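Type-2 restriction enzyme AgeI (Thalassobius gelatinovorus, PDB 5DWA) recognises the double-stranded DNA sequence 5'-ACCGGT-3' and cuts it after the A, as a monomer that dimerizes to cleave. Local coordinates at residues 98-103 with 165-170; 193-198 with 267-272; 52-57 with 64-69; 45-50 with 89-94. All coordinates share one frame; numbering follows the deposited sequence.

Interaction 1. Residues 98-103 with 165-170; sequences VALVER and IHAKVS. With nucleotides of chain C.
The PD-(D/E)XK nuclease fold sets helices against a central mixed sheet, and in AgeI one such junction is made by Leu100 of helix 84-109 and Ala167 of strand 159-168. The contact is small, buried and wholly apolar. One branch of the leucine does the work: CD1 of Leu100 comes to 3.8 Å from CB of Ala167, methyl against methyl. The torsions aim it there. With chi1 at -77° the CG atom of Leu100 stands anti to its carbonyl carbon, and a nearly extended chi2 sends the fork down onto the strand. Ile165 has its CG2 near the same leucine methyl, but the isoleucine was modelled in two conformers, and this looser touch is doubtful.

The alternation of the strand explains the division of labour. Ile165 and Ala167 face the helix, whereas His166 and Lys168 start out from the other face of the sheet, where both meet Asp178, Lys168 NZ through a salt bridge. Ala167 also serves through its backbone, since its N donates to Asp142 OD2.

Beyond the strand end the chain passes along the DNA backbone. Val169 N lies 3.6 Å from OP1 of DC6 of chain C, while CG1 of Val169 faces the next phosphate. There the hydroxyl of Ser170, which also bonds with Arg174 NH2, is placed between its own backbone N and carbonyl carbon (chi1 51°), and Ser170 OG donates to OP2 of DG7 of chain C at 2.6 Å.

Interaction 2. Residues 193-198 with 267-272; sequences VLSTLD and DEFTDY
Val193, on strand 191-196 of the mixed sheet at the heart of the PD-(D/E)XK fold, forks between two aromatic rings of helix 268-277, those of Phe269 and Tyr272. Its CB leaves the strand in the direction of the helix and splits the contact at once. One branch, CG1, lies anti to the backbone N (chi1 178°) and ends 4.1 Å from CE1 of Phe269. The other, CG2, lies anti to the carbonyl carbon instead and reaches CE2 of Tyr272 at 4.0 Å. Each ring is approached obliquely. The valine and the tyrosine run past one another in opposite senses, and the two rings, one helical turn apart, thus receive one methyl each.

The strand and the helix run almost antiparallel, at 164° between their short segments, with axes 12.0 Å apart, a spacing bridged by the valine and the two aromatic side chains. Phe238 of the neighbouring strand 236-239 stands edge-to-face with Phe269 and also packs on Val193, so that the same aromatic cluster covers two adjacent strands.

The start of the helix is fixed by a capping box, made by its N-cap Asp267 and by Thr270. The other carboxylate oxygen of Asp267, OD2, is hydrogen-bonded with Tyr104 OH of helix 84-109. In the reciprocal pair, Asp267 N donates to Thr270 OG1 at 2.9 Å. Thr270 N, nearly along the C-O axis of the carboxylate, donates to Asp267 OD1 at 3.0 Å in an almost straight bond (169°).

Interaction 3. Residues 52-57 with 64-69; sequences VMATEV and SDLWHH
Leu66 against Ala54 and Thr55 is a small, buried helix-to-helix contact between helix 43-57, close to its C-terminal end, and helix 63-78, close to its start. Only a few residues of chain separate the two helices, and the backbones come near: CA of Ala54 and CA of Leu66 are 7.1 Å apart. Such a short spacing suits an alanine facing the partner helix.

A single methyl carries nearly everything. CD1 of Leu66 rests 3.7 Å from the carbonyl oxygen of Ala54 and lies 4.2 Å from CB of the same residue, so it meets both the backbone and the side chain of the alanine. From the next position CG2 of Thr55 comes in obliquely, at 3.9 Å from CD1 of Leu66. The leucine reaches this place with CG anti to its own carbonyl carbon (chi1 -68°) and an extended second torsion.

The threonine is turned to present its methyl. Its OG1 sits between the backbone N and the carbonyl carbon (chi1 51°), bonded to Phe51 O one turn earlier in its own helix, which leaves CG2 for the leucine. Next to Leu66, Trp67 turns toward other neighbours, meeting Phe51 edge-to-face, while Ser64 OG ties the start of this helix to Leu197 O, just past the end of strand 191-196.

With a methyl as the shared atom and the threonine hydroxyl occupied within its helix, the contact rests on shape and burial and is consistent with the close approach of the helices here, whereas directional polar bonds go to other parts of the fold.

Interaction 4. Residues 45-50 with 89-94; sequences DAIGQA and VRTSGE. With nucleotides of chain C; nucleotides of chain D.
Ile47 and Thr91 form the close part of this contact, where helix 43-57 meets helix 84-109. Their side chains cross at about a right angle, and CD1 of Ile47 stops 3.5 Å from OG1 of Thr91. The same methyl lies 4.2 Å from CA of Ser92, against the helix backbone itself. Both hydroxyls are turned to their own helix: Thr91 OG1 bonds to Ser87 O and Ser92 OG to Trp88 O, so the isoleucine meets a surface whose polar atoms are already engaged.

Away from this buried patch the two segments part, and partly exposed, charged side chains such as Asp45 and Glu94 make no touch between them. In this pre-specific PD-(D/E)XK nuclease complex, helix 84-109 meets the minor-groove side of the DNA, its residues touching O2 atoms of cytosines from both strands. CG1 of Val89 packs 3.2 Å from O4' of DC6 of chain C, and the CA of Gly93 approaches O3' of DC5 of chain C at 3.6 Å.

The chain of Arg90, bent at chi2 (64°), brings the edge of its guanidinium to the other strand. NE of Arg90 donates to O2 of DC10 of chain D at 2.8 Å (155°), with NH2 adding a weak second bond to that oxygen. In the plane of the group, NH1 of Arg90 makes a long, weak hydrogen bond, part of a salt bridge, to OE2 of Glu94 at 3.4 Å, while Glu94 OE1 is paired with Arg44.

Overall arrangement
Helix 84-109 carries one side each of interactions 1 and 4, whose centres are about 10 Å apart, and Glu102 OE1 bonds to Gln49 NE2 between them. Interactions 1 and 2 lie about 9 Å apart, centre to centre, on neighbouring parallel strands, where His166 N probably donates to Val193 O at 2.7 Å. Helix 43-57 links interactions 3 and 4, and Trp67 bridges them by touching Ile47 and Ser92. The same tryptophan meets Val169 and Leu197. Interactions 1 and 4 reach DNA directly, sharing DC6 of chain C, whereas interaction 3 comes to about 4 Å from the nucleic acid at its nearest atom and interaction 2 to about 8 Å.

Interaction 1. Residues 98-103 with 165-170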
# COMPACT_ATOMS: atom_id res chain seq x y z
N VAL A 98 -2.71 19.10 2.60
CA VAL A 98 -3.30 20.44 2.47
C VAL A 98 -3.71 20.98 3.83
O VAL A 98 -3.42 22.13 4.16
CB VAL A 98 -4.53 20.43 1.54
CG1 VAL A 98 -5.31 21.75 1.64
CG2 VAL A 98 -4.10 20.19 0.10
N ALA A 99 -4.38 20.16 4.62
CA ALA A 99 -4.87 20.58 5.92
C ALA A 99 -3.73 20.89 6.90
O ALA A 99 -3.82 21.86 7.64
CB ALA A 99 -5.79 19.51 6.51
N LEU A 100 -2.67 20.08 6.90
CA LEU A 100 -1.53 20.33 7.78
C LEU A 100 -0.90 21.70 7.48
O LEU A 100 -0.60 22.46 8.40
CB LEU A 100 -0.47 19.24 7.63
CG LEU A 100 -0.78 17.92 8.33
CD1 LEU A 100 0.24 16.88 7.89
CD2 LEU A 100 -0.76 18.11 9.84
N VAL A 101 -0.71 21.99 6.20
CA VAL A 101 -0.09 23.24 5.78
C VAL A 101 -0.99 24.43 6.13
O VAL A 101 -0.52 25.43 6.68
CB VAL A 101 0.20 23.24 4.27
CG1 VAL A 101 0.65 24.62 3.79
CG2 VAL A 101 1.24 22.19 3.93
N GLU A 102 -2.28 24.30 5.83
CA GLU A 102 -3.25 25.36 6.10
C GLU A 102 -3.34 25.68 7.60
O GLU A 102 -3.38 26.85 7.99
CB GLU A 102 -4.63 24.97 5.57
CG GLU A 102 -5.71 26.02 5.76
CD GLU A 102 -5.57 27.19 4.81
OE1 GLU A 102 -5.26 26.97 3.62
OE2 GLU A 102 -5.75 28.34 5.26
N ARG A 103 -3.35 24.64 8.42
CA ARG A 103 -3.54 24.82 9.86
C ARG A 103 -2.28 25.36 10.54
O ARG A 103 -2.38 26.24 11.41
CB ARG A 103 -3.96 23.51 10.53
CG ARG A 103 -4.22 23.62 12.03
CD ARG A 103 -3.03 23.11 12.83
NE ARG A 103 -3.25 23.14 14.27
CZ ARG A 103 -2.83 24.11 15.08
NH1 ARG A 103 -2.18 25.15 14.59
NH2 ARG A 103 -3.07 24.04 16.39
N ILE A 165 7.82 15.97 6.79
CA ILE A 165 6.71 15.27 7.43
C ILE A 165 6.23 14.10 6.57
O ILE A 165 6.01 14.26 5.37
CB ILE A 165 5.53 16.22 7.69
CG1 ILE A 165 5.98 17.43 8.51
CG2 ILE A 165 4.39 15.48 8.40
CD1 ILE A 165 4.88 18.44 8.77
N HIS A 166 6.11 12.91 7.19
CA HIS A 166 5.42 11.78 6.62
C HIS A 166 4.00 11.87 7.11
O HIS A 166 3.74 11.65 8.29
CB HIS A 166 6.09 10.49 7.07
CG HIS A 166 7.56 10.49 6.80
ND1 HIS A 166 8.09 9.97 5.64
CD2 HIS A 166 8.60 11.01 7.49
CE1 HIS A 166 9.40 10.15 5.64
NE2 HIS A 166 9.73 10.79 6.75
N ALA A 167 3.09 12.24 6.21
CA ALA A 167 1.70 12.51 6.57
C ALA A 167 0.86 11.32 6.16
O ALA A 167 0.89 10.91 5.00
CB ALA A 167 1.21 13.78 5.89
N LYS A 168 0.15 10.73 7.11
CA LYS A 168 -0.67 9.57 6.81
C LYS A 168 -1.99 9.69 7.54
O LYS A 168 -2.01 9.84 8.75
CB LYS A 168 0.01 8.25 7.22
CG LYS A 168 1.48 8.16 6.88
CD LYS A 168 1.96 6.73 6.93
CE LYS A 168 1.57 5.98 5.66
NZ LYS A 168 2.33 6.47 4.47
N VAL A 169 -3.09 9.61 6.81
CA VAL A 169 -4.38 9.52 7.47
C VAL A 169 -4.43 8.27 8.35
O VAL A 169 -4.84 8.32 9.51
CB VAL A 169 -5.52 9.49 6.47
CG1 VAL A 169 -6.84 9.07 7.15
CG2 VAL A 169 -5.65 10.84 5.77
N SER A 170 -3.97 7.16 7.79
CA SER A 170 -4.02 5.87 8.46
C SER A 170 -2.69 5.17 8.25
O SER A 170 -2.05 5.36 7.23
CB SER A 170 -5.18 5.02 7.93
OG SER A 170 -5.15 4.93 6.51
P DC C 6 -2.52 7.64 2.31
OP1 DC C 6 -2.64 8.68 3.31
OP2 DC C 6 -1.46 6.61 2.35
O5' DC C 6 -3.92 6.87 2.29
C5' DC C 6 -5.10 7.60 2.10
C4' DC C 6 -6.26 6.65 1.97
O4' DC C 6 -6.03 5.75 0.87
C3' DC C 6 -6.53 5.78 3.19
O3' DC C 6 -7.92 5.69 3.34
C2' DC C 6 -5.93 4.42 2.80
C1' DC C 6 -6.13 4.40 1.30
N1 DC C 6 -5.09 3.65 0.56
C2 DC C 6 -5.43 2.61 -0.30
O2 DC C 6 -6.61 2.26 -0.41
N3 DC C 6 -4.45 1.97 -0.98
C4 DC C 6 -3.18 2.37 -0.86
N4 DC C 6 -2.25 1.71 -1.54
C5 DC C 6 -2.82 3.46 -0.01
C6 DC C 6 -3.79 4.07 0.66
P DG C 7 -8.59 5.55 4.79
OP1 DG C 7 -9.57 6.65 4.91
OP2 DG C 7 -7.58 5.34 5.83
O5' DG C 7 -9.41 4.19 4.67
C5' DG C 7 -10.37 4.00 3.66
C4' DG C 7 -10.83 2.55 3.65
O4' DG C 7 -9.80 1.72 3.06
C3' DG C 7 -11.07 1.96 5.04
O3' DG C 7 -12.10 1.02 4.94
C2' DG C 7 -9.73 1.30 5.36
C1' DG C 7 -9.34 0.75 4.00
N9 DG C 7 -7.91 0.65 3.79
C8 DG C 7 -6.90 1.14 4.60
N7 DG C 7 -5.71 0.95 4.09
C5 DG C 7 -5.95 0.34 2.87
C6 DG C 7 -5.05 -0.09 1.88
O6 DG C 7 -3.81 0.00 1.87
N1 DG C 7 -5.70 -0.65 0.79
C2 DG C 7 -7.06 -0.79 0.68
N2 DG C 7 -7.51 -1.36 -0.44
N3 DG C 7 -7.92 -0.40 1.61
C4 DG C 7 -7.30 0.16 2.67

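Interaction 2. Residues 193-198 with 267-272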
# COMPACT_ATOMS: atom_id res chain seq x y z
N VAL A 193 9.28 13.75 10.74
CA VAL A 193 8.13 13.65 11.63
C VAL A 193 7.05 12.79 11.00
O VAL A 193 6.78 12.91 9.80
CB VAL A 193 7.58 15.06 11.94
CG1 VAL A 193 6.35 14.99 12.82
CG2 VAL A 193 8.68 15.91 12.62
N LEU A 194 6.46 11.91 11.80
CA LEU A 194 5.25 11.19 11.40
C LEU A 194 4.03 11.93 11.94
O LEU A 194 3.85 12.00 13.15
CB LEU A 194 5.29 9.75 11.93
CG LEU A 194 4.09 8.87 11.55
CD1 LEU A 194 4.03 8.68 10.05
CD2 LEU A 194 4.18 7.52 12.27
N SER A 195 3.22 12.48 11.04
CA SER A 195 1.99 13.14 11.42
C SER A 195 0.84 12.29 10.92
O SER A 195 0.82 11.90 9.76
CB SER A 195 1.91 14.55 10.84
OG SER A 195 2.99 15.33 11.31
N THR A 196 -0.11 11.96 11.80
CA THR A 196 -1.14 11.04 11.40
C THR A 196 -2.46 11.34 12.06
O THR A 196 -2.51 11.89 13.15
CB THR A 196 -0.70 9.59 11.72
OG1 THR A 196 -1.65 8.67 11.18
CG2 THR A 196 -0.51 9.36 13.24
N LEU A 197 -3.54 11.00 11.36
CA LEU A 197 -4.86 11.01 11.97
C LEU A 197 -5.13 9.69 12.68
O LEU A 197 -6.13 9.56 13.39
CB LEU A 197 -5.94 11.29 10.93
CG LEU A 197 -5.83 12.67 10.27
CD1 LEU A 197 -6.95 12.84 9.28
CD2 LEU A 197 -5.86 13.75 11.33
N ASP A 198 -4.24 8.71 12.47
CA ASP A 198 -4.34 7.38 13.08
C ASP A 198 -5.76 6.85 12.96
O ASP A 198 -6.38 6.44 13.95
CB ASP A 198 -3.89 7.42 14.55
CG ASP A 198 -3.72 6.02 15.16
OD1 ASP A 198 -3.57 5.03 14.41
OD2 ASP A 198 -3.72 5.91 16.41
N ASP A 267 0.63 24.35 19.65
CA ASP A 267 0.39 23.06 20.29
C ASP A 267 1.71 22.29 20.44
O ASP A 267 2.78 22.85 20.24
CB ASP A 267 -0.64 22.23 19.50
CG ASP A 267 -0.21 21.93 18.07
OD1 ASP A 267 0.94 22.23 17.68
OD2 ASP A 267 -1.03 21.36 17.31
N GLU A 268 1.62 21.02 20.82
CA GLU A 268 2.83 20.23 21.02
C GLU A 268 3.68 20.13 19.75
O GLU A 268 4.90 20.10 19.83
CB GLU A 268 2.48 18.83 21.53
CG GLU A 268 2.02 18.82 22.97
CD GLU A 268 2.06 17.43 23.58
OE1 GLU A 268 1.31 16.56 23.10
OE2 GLU A 268 2.86 17.22 24.51
N PHE A 269 3.03 20.10 18.59
CA PHE A 269 3.75 20.02 17.33
C PHE A 269 4.55 21.30 17.05
O PHE A 269 5.74 21.23 16.74
CB PHE A 269 2.79 19.73 16.17
CG PHE A 269 3.45 19.74 14.81
CD1 PHE A 269 4.40 18.79 14.48
CD2 PHE A 269 3.12 20.71 13.88
CE1 PHE A 269 5.01 18.80 13.24
CE2 PHE A 269 3.74 20.73 12.63
CZ PHE A 269 4.68 19.77 12.31
N THR A 270 3.90 22.45 17.18
CA THR A 270 4.59 23.71 16.92
C THR A 270 5.66 23.96 17.98
O THR A 270 6.77 24.40 17.66
CB THR A 270 3.61 24.91 16.86
OG1 THR A 270 2.99 25.11 18.13
CG2 THR A 270 2.55 24.66 15.80
N ASP A 271 5.36 23.65 19.24
CA ASP A 271 6.35 23.75 20.30
C ASP A 271 7.57 22.89 19.98
O ASP A 271 8.72 23.30 20.20
CB ASP A 271 5.77 23.33 21.65
CG ASP A 271 4.78 24.34 22.21
OD1 ASP A 271 4.78 25.50 21.73
OD2 ASP A 271 4.02 23.98 23.13
N TYR A 272 7.32 21.71 19.44
CA TYR A 272 8.37 20.78 19.07
C TYR A 272 9.26 21.34 17.96
O TYR A 272 10.48 21.34 18.09
CB TYR A 272 7.77 19.44 18.63
CG TYR A 272 8.76 18.47 18.04
CD1 TYR A 272 9.62 17.75 18.86
CD2 TYR A 272 8.85 18.28 16.67
CE1 TYR A 272 10.54 16.86 18.33
CE2 TYR A 272 9.76 17.40 16.13
CZ TYR A 272 10.60 16.69 16.96
OH TYR A 272 11.51 15.81 16.42

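Interaction 3. Residues 52-57 with 64-69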
# COMPACT_ATOMS: atom_id res chain seq x y z
N VAL A 52 -10.26 21.57 8.08
CA VAL A 52 -9.86 22.73 8.86
C VAL A 52 -11.10 23.44 9.40
O VAL A 52 -11.15 23.84 10.57
CB VAL A 52 -9.01 23.70 8.03
CG1 VAL A 52 -8.75 24.99 8.78
CG2 VAL A 52 -7.70 23.05 7.64
N MET A 53 -12.11 23.56 8.55
CA MET A 53 -13.39 24.13 8.95
C MET A 53 -14.06 23.28 10.03
O MET A 53 -14.50 23.81 11.06
CB MET A 53 -14.31 24.28 7.74
CG MET A 53 -15.68 24.90 8.03
SD MET A 53 -16.91 23.63 8.37
CE MET A 53 -18.39 24.64 8.44
N ALA A 54 -14.13 21.97 9.82
CA ALA A 54 -14.85 21.10 10.75
C ALA A 54 -14.23 21.09 12.14
O ALA A 54 -14.94 21.02 13.14
CB ALA A 54 -14.93 19.67 10.20
N THR A 55 -12.90 21.13 12.20
CA THR A 55 -12.22 21.12 13.49
C THR A 55 -12.36 22.45 14.20
O THR A 55 -12.20 22.52 15.42
CB THR A 55 -10.73 20.77 13.34
OG1 THR A 55 -10.13 21.60 12.35
CG2 THR A 55 -10.58 19.31 12.94
N GLU A 56 -12.65 23.51 13.46
CA GLU A 56 -12.89 24.80 14.09
C GLU A 56 -14.34 24.89 14.55
O GLU A 56 -14.62 25.48 15.59
CB GLU A 56 -12.51 25.93 13.14
CG GLU A 56 -10.99 26.07 13.00
CD GLU A 56 -10.57 27.12 11.99
OE1 GLU A 56 -11.45 27.79 11.41
OE2 GLU A 56 -9.35 27.27 11.77
N VAL A 57 -15.26 24.28 13.81
CA VAL A 57 -16.66 24.20 14.24
C VAL A 57 -16.81 23.31 15.47
O VAL A 57 -17.59 23.60 16.38
CB VAL A 57 -17.58 23.66 13.12
CG1 VAL A 57 -19.00 23.40 13.64
CG2 VAL A 57 -17.61 24.62 11.95
N SER A 64 -9.79 12.87 14.26
CA SER A 64 -9.77 11.64 13.47
C SER A 64 -11.18 11.15 13.18
O SER A 64 -11.45 10.63 12.09
CB SER A 64 -8.96 10.57 14.19
OG SER A 64 -8.74 9.44 13.37
N ASP A 65 -12.09 11.32 14.14
CA ASP A 65 -13.49 10.95 13.93
C ASP A 65 -14.19 11.89 12.95
O ASP A 65 -15.03 11.45 12.17
CB ASP A 65 -14.26 10.95 15.27
CG ASP A 65 -13.99 9.70 16.10
OD1 ASP A 65 -13.03 8.97 15.80
OD2 ASP A 65 -14.75 9.46 17.06
N LEU A 66 -13.82 13.17 12.96
CA LEU A 66 -14.40 14.09 11.99
C LEU A 66 -13.98 13.69 10.58
O LEU A 66 -14.75 13.77 9.64
CB LEU A 66 -14.00 15.53 12.27
CG LEU A 66 -14.57 16.16 13.54
CD1 LEU A 66 -13.97 17.54 13.75
CD2 LEU A 66 -16.09 16.25 13.43
N TRP A 67 -12.73 13.27 10.44
CA TRP A 67 -12.24 12.84 9.14
C TRP A 67 -12.93 11.56 8.69
O TRP A 67 -13.41 11.46 7.57
CB TRP A 67 -10.73 12.64 9.19
CG TRP A 67 -10.06 12.38 7.89
CD1 TRP A 67 -9.94 11.19 7.24
CD2 TRP A 67 -9.39 13.35 7.09
NE1 TRP A 67 -9.22 11.36 6.07
CE2 TRP A 67 -8.88 12.68 5.96
CE3 TRP A 67 -9.16 14.73 7.23
CZ2 TRP A 67 -8.16 13.36 4.96
CZ3 TRP A 67 -8.43 15.39 6.25
CH2 TRP A 67 -7.94 14.70 5.12
N HIS A 68 -12.95 10.58 9.59
CA HIS A 68 -13.36 9.23 9.24
C HIS A 68 -14.87 9.01 9.25
O HIS A 68 -15.39 8.33 8.38
CB HIS A 68 -12.70 8.22 10.19
CG HIS A 68 -13.04 6.79 9.90
ND1 HIS A 68 -12.82 6.21 8.67
CD2 HIS A 68 -13.58 5.83 10.68
CE1 HIS A 68 -13.22 4.95 8.70
NE2 HIS A 68 -13.69 4.70 9.92
N HIS A 69 -15.56 9.57 10.25
CA HIS A 69 -16.99 9.33 10.39
C HIS A 69 -17.84 10.40 9.71
O HIS A 69 -19.02 10.18 9.46
CB HIS A 69 -17.41 9.22 11.87
CG HIS A 69 -16.92 7.99 12.56
ND1 HIS A 69 -16.95 6.74 11.97
CD2 HIS A 69 -16.41 7.81 13.80
CE1 HIS A 69 -16.47 5.85 12.81
NE2 HIS A 69 -16.13 6.47 13.93

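Interaction 4. Residues 45-50 with 89-94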
# COMPACT_ATOMS: atom_id res chain seq x y z
N ASP A 45 -8.39 19.78 -2.00
CA ASP A 45 -8.69 21.09 -1.43
C ASP A 45 -10.05 21.12 -0.74
O ASP A 45 -10.20 21.71 0.34
CB ASP A 45 -8.63 22.17 -2.52
CG ASP A 45 -7.23 22.42 -3.00
OD1 ASP A 45 -6.31 22.38 -2.15
OD2 ASP A 45 -7.04 22.64 -4.21
N ALA A 46 -11.05 20.49 -1.35
CA ALA A 46 -12.36 20.37 -0.72
C ALA A 46 -12.27 19.67 0.64
O ALA A 46 -12.77 20.18 1.64
CB ALA A 46 -13.31 19.62 -1.64
N ILE A 47 -11.63 18.51 0.68
CA ILE A 47 -11.54 17.74 1.92
C ILE A 47 -10.63 18.44 2.92
O ILE A 47 -10.96 18.54 4.11
CB ILE A 47 -11.04 16.32 1.63
CG1 ILE A 47 -11.99 15.58 0.69
CG2 ILE A 47 -10.84 15.53 2.93
CD1 ILE A 47 -11.33 14.40 0.01
N GLY A 48 -9.50 18.94 2.44
CA GLY A 48 -8.53 19.61 3.29
C GLY A 48 -9.13 20.82 3.97
O GLY A 48 -9.02 20.97 5.20
N GLN A 49 -9.78 21.68 3.19
CA GLN A 49 -10.38 22.89 3.76
C GLN A 49 -11.58 22.54 4.63
O GLN A 49 -11.77 23.15 5.68
CB GLN A 49 -10.77 23.88 2.65
CG GLN A 49 -9.59 24.47 1.87
CD GLN A 49 -8.52 25.10 2.75
OE1 GLN A 49 -8.81 25.66 3.82
NE2 GLN A 49 -7.26 25.02 2.31
N ALA A 50 -12.37 21.54 4.23
CA ALA A 50 -13.48 21.13 5.07
C ALA A 50 -13.01 20.59 6.42
O ALA A 50 -13.68 20.75 7.44
CB ALA A 50 -14.32 20.09 4.35
N VAL A 89 -9.49 7.44 -1.93
CA VAL A 89 -8.08 7.06 -1.77
C VAL A 89 -7.16 8.09 -2.42
O VAL A 89 -6.20 8.55 -1.81
CB VAL A 89 -7.78 5.68 -2.38
CG1 VAL A 89 -6.29 5.38 -2.32
CG2 VAL A 89 -8.60 4.60 -1.67
N ARG A 90 -7.50 8.48 -3.65
CA ARG A 90 -6.63 9.33 -4.45
C ARG A 90 -6.60 10.77 -3.94
O ARG A 90 -5.57 11.45 -4.05
CB ARG A 90 -7.09 9.29 -5.91
CG ARG A 90 -6.37 10.28 -6.81
CD ARG A 90 -4.88 9.98 -6.93
NE ARG A 90 -4.27 10.94 -7.86
CZ ARG A 90 -3.40 11.88 -7.52
NH1 ARG A 90 -2.97 11.99 -6.27
NH2 ARG A 90 -2.94 12.72 -8.45
N THR A 91 -7.71 11.24 -3.37
CA THR A 91 -7.81 12.64 -2.97
C THR A 91 -7.56 12.92 -1.48
O THR A 91 -7.08 13.99 -1.12
CB THR A 91 -9.19 13.21 -3.34
OG1 THR A 91 -10.22 12.45 -2.69
CG2 THR A 91 -9.39 13.16 -4.85
N SER A 92 -7.87 11.96 -0.62
CA SER A 92 -7.83 12.23 0.82
C SER A 92 -6.42 12.26 1.42
O SER A 92 -6.18 12.96 2.39
CB SER A 92 -8.70 11.21 1.57
OG SER A 92 -8.15 9.90 1.52
N GLY A 93 -5.49 11.51 0.83
CA GLY A 93 -4.11 11.53 1.28
C GLY A 93 -3.52 12.91 1.10
O GLY A 93 -2.98 13.50 2.03
N GLU A 94 -3.66 13.44 -0.11
CA GLU A 94 -3.18 14.79 -0.37
C GLU A 94 -3.99 15.82 0.41
O GLU A 94 -3.47 16.89 0.77
CB GLU A 94 -3.23 15.08 -1.87
CG GLU A 94 -2.26 14.21 -2.66
CD GLU A 94 -2.05 14.65 -4.09
OE1 GLU A 94 -2.89 15.40 -4.62
OE2 GLU A 94 -1.01 14.26 -4.68
P DC C 6 -2.52 7.64 2.31
OP1 DC C 6 -2.64 8.68 3.31
OP2 DC C 6 -1.46 6.61 2.35
O5' DC C 6 -3.92 6.87 2.29
C5' DC C 6 -5.10 7.60 2.10
C4' DC C 6 -6.26 6.65 1.97
O4' DC C 6 -6.03 5.75 0.87
C3' DC C 6 -6.53 5.78 3.19
O3' DC C 6 -7.92 5.69 3.34
C2' DC C 6 -5.93 4.42 2.80
C1' DC C 6 -6.13 4.40 1.30
N1 DC C 6 -5.09 3.65 0.56
C2 DC C 6 -5.43 2.61 -0.30
O2 DC C 6 -6.61 2.26 -0.41
N3 DC C 6 -4.45 1.97 -0.98
C4 DC C 6 -3.18 2.37 -0.86
N4 DC C 6 -2.25 1.71 -1.54
C5 DC C 6 -2.82 3.46 -0.01
C6 DC C 6 -3.79 4.07 0.66
P DC C 5 2.01 6.88 -1.64
OP1 DC C 5 3.05 7.87 -1.26
OP2 DC C 5 2.27 5.44 -1.46
O5' DC C 5 0.66 7.26 -0.87
C5' DC C 5 0.17 8.58 -0.92
C4' DC C 5 -1.33 8.57 -1.18
O4' DC C 5 -1.57 8.09 -2.50
C3' DC C 5 -2.10 7.65 -0.26
O3' DC C 5 -2.48 8.37 0.88
C2' DC C 5 -3.31 7.24 -1.11
C1' DC C 5 -2.84 7.45 -2.56
N1 DC C 5 -2.67 6.19 -3.36
C2 DC C 5 -3.49 5.96 -4.47
O2 DC C 5 -4.35 6.80 -4.76
N3 DC C 5 -3.32 4.83 -5.20
C4 DC C 5 -2.37 3.95 -4.85
N4 DC C 5 -2.24 2.85 -5.60
C5 DC C 5 -1.52 4.17 -3.73
C6 DC C 5 -1.70 5.28 -3.02
P DC D 10 -11.35 11.16 -9.24
OP1 DC D 10 -11.96 11.76 -8.05
OP2 DC D 10 -12.13 11.08 -10.50
O5' DC D 10 -9.99 11.88 -9.58
C5' DC D 10 -9.13 12.28 -8.53
C4' DC D 10 -7.85 12.83 -9.08
O4' DC D 10 -7.06 11.76 -9.65
C3' DC D 10 -8.03 13.85 -10.21
O3' DC D 10 -7.09 14.88 -10.05
C2' DC D 10 -7.73 13.03 -11.45
C1' DC D 10 -6.60 12.19 -10.90
N1 DC D 10 -6.25 11.00 -11.69
C2 DC D 10 -5.00 10.41 -11.48
O2 DC D 10 -4.24 10.93 -10.65
N3 DC D 10 -4.67 9.30 -12.17
C4 DC D 10 -5.53 8.78 -13.04
N4 DC D 10 -5.16 7.69 -13.71
C5 DC D 10 -6.82 9.36 -13.27
C6 DC D 10 -7.14 10.46 -12.57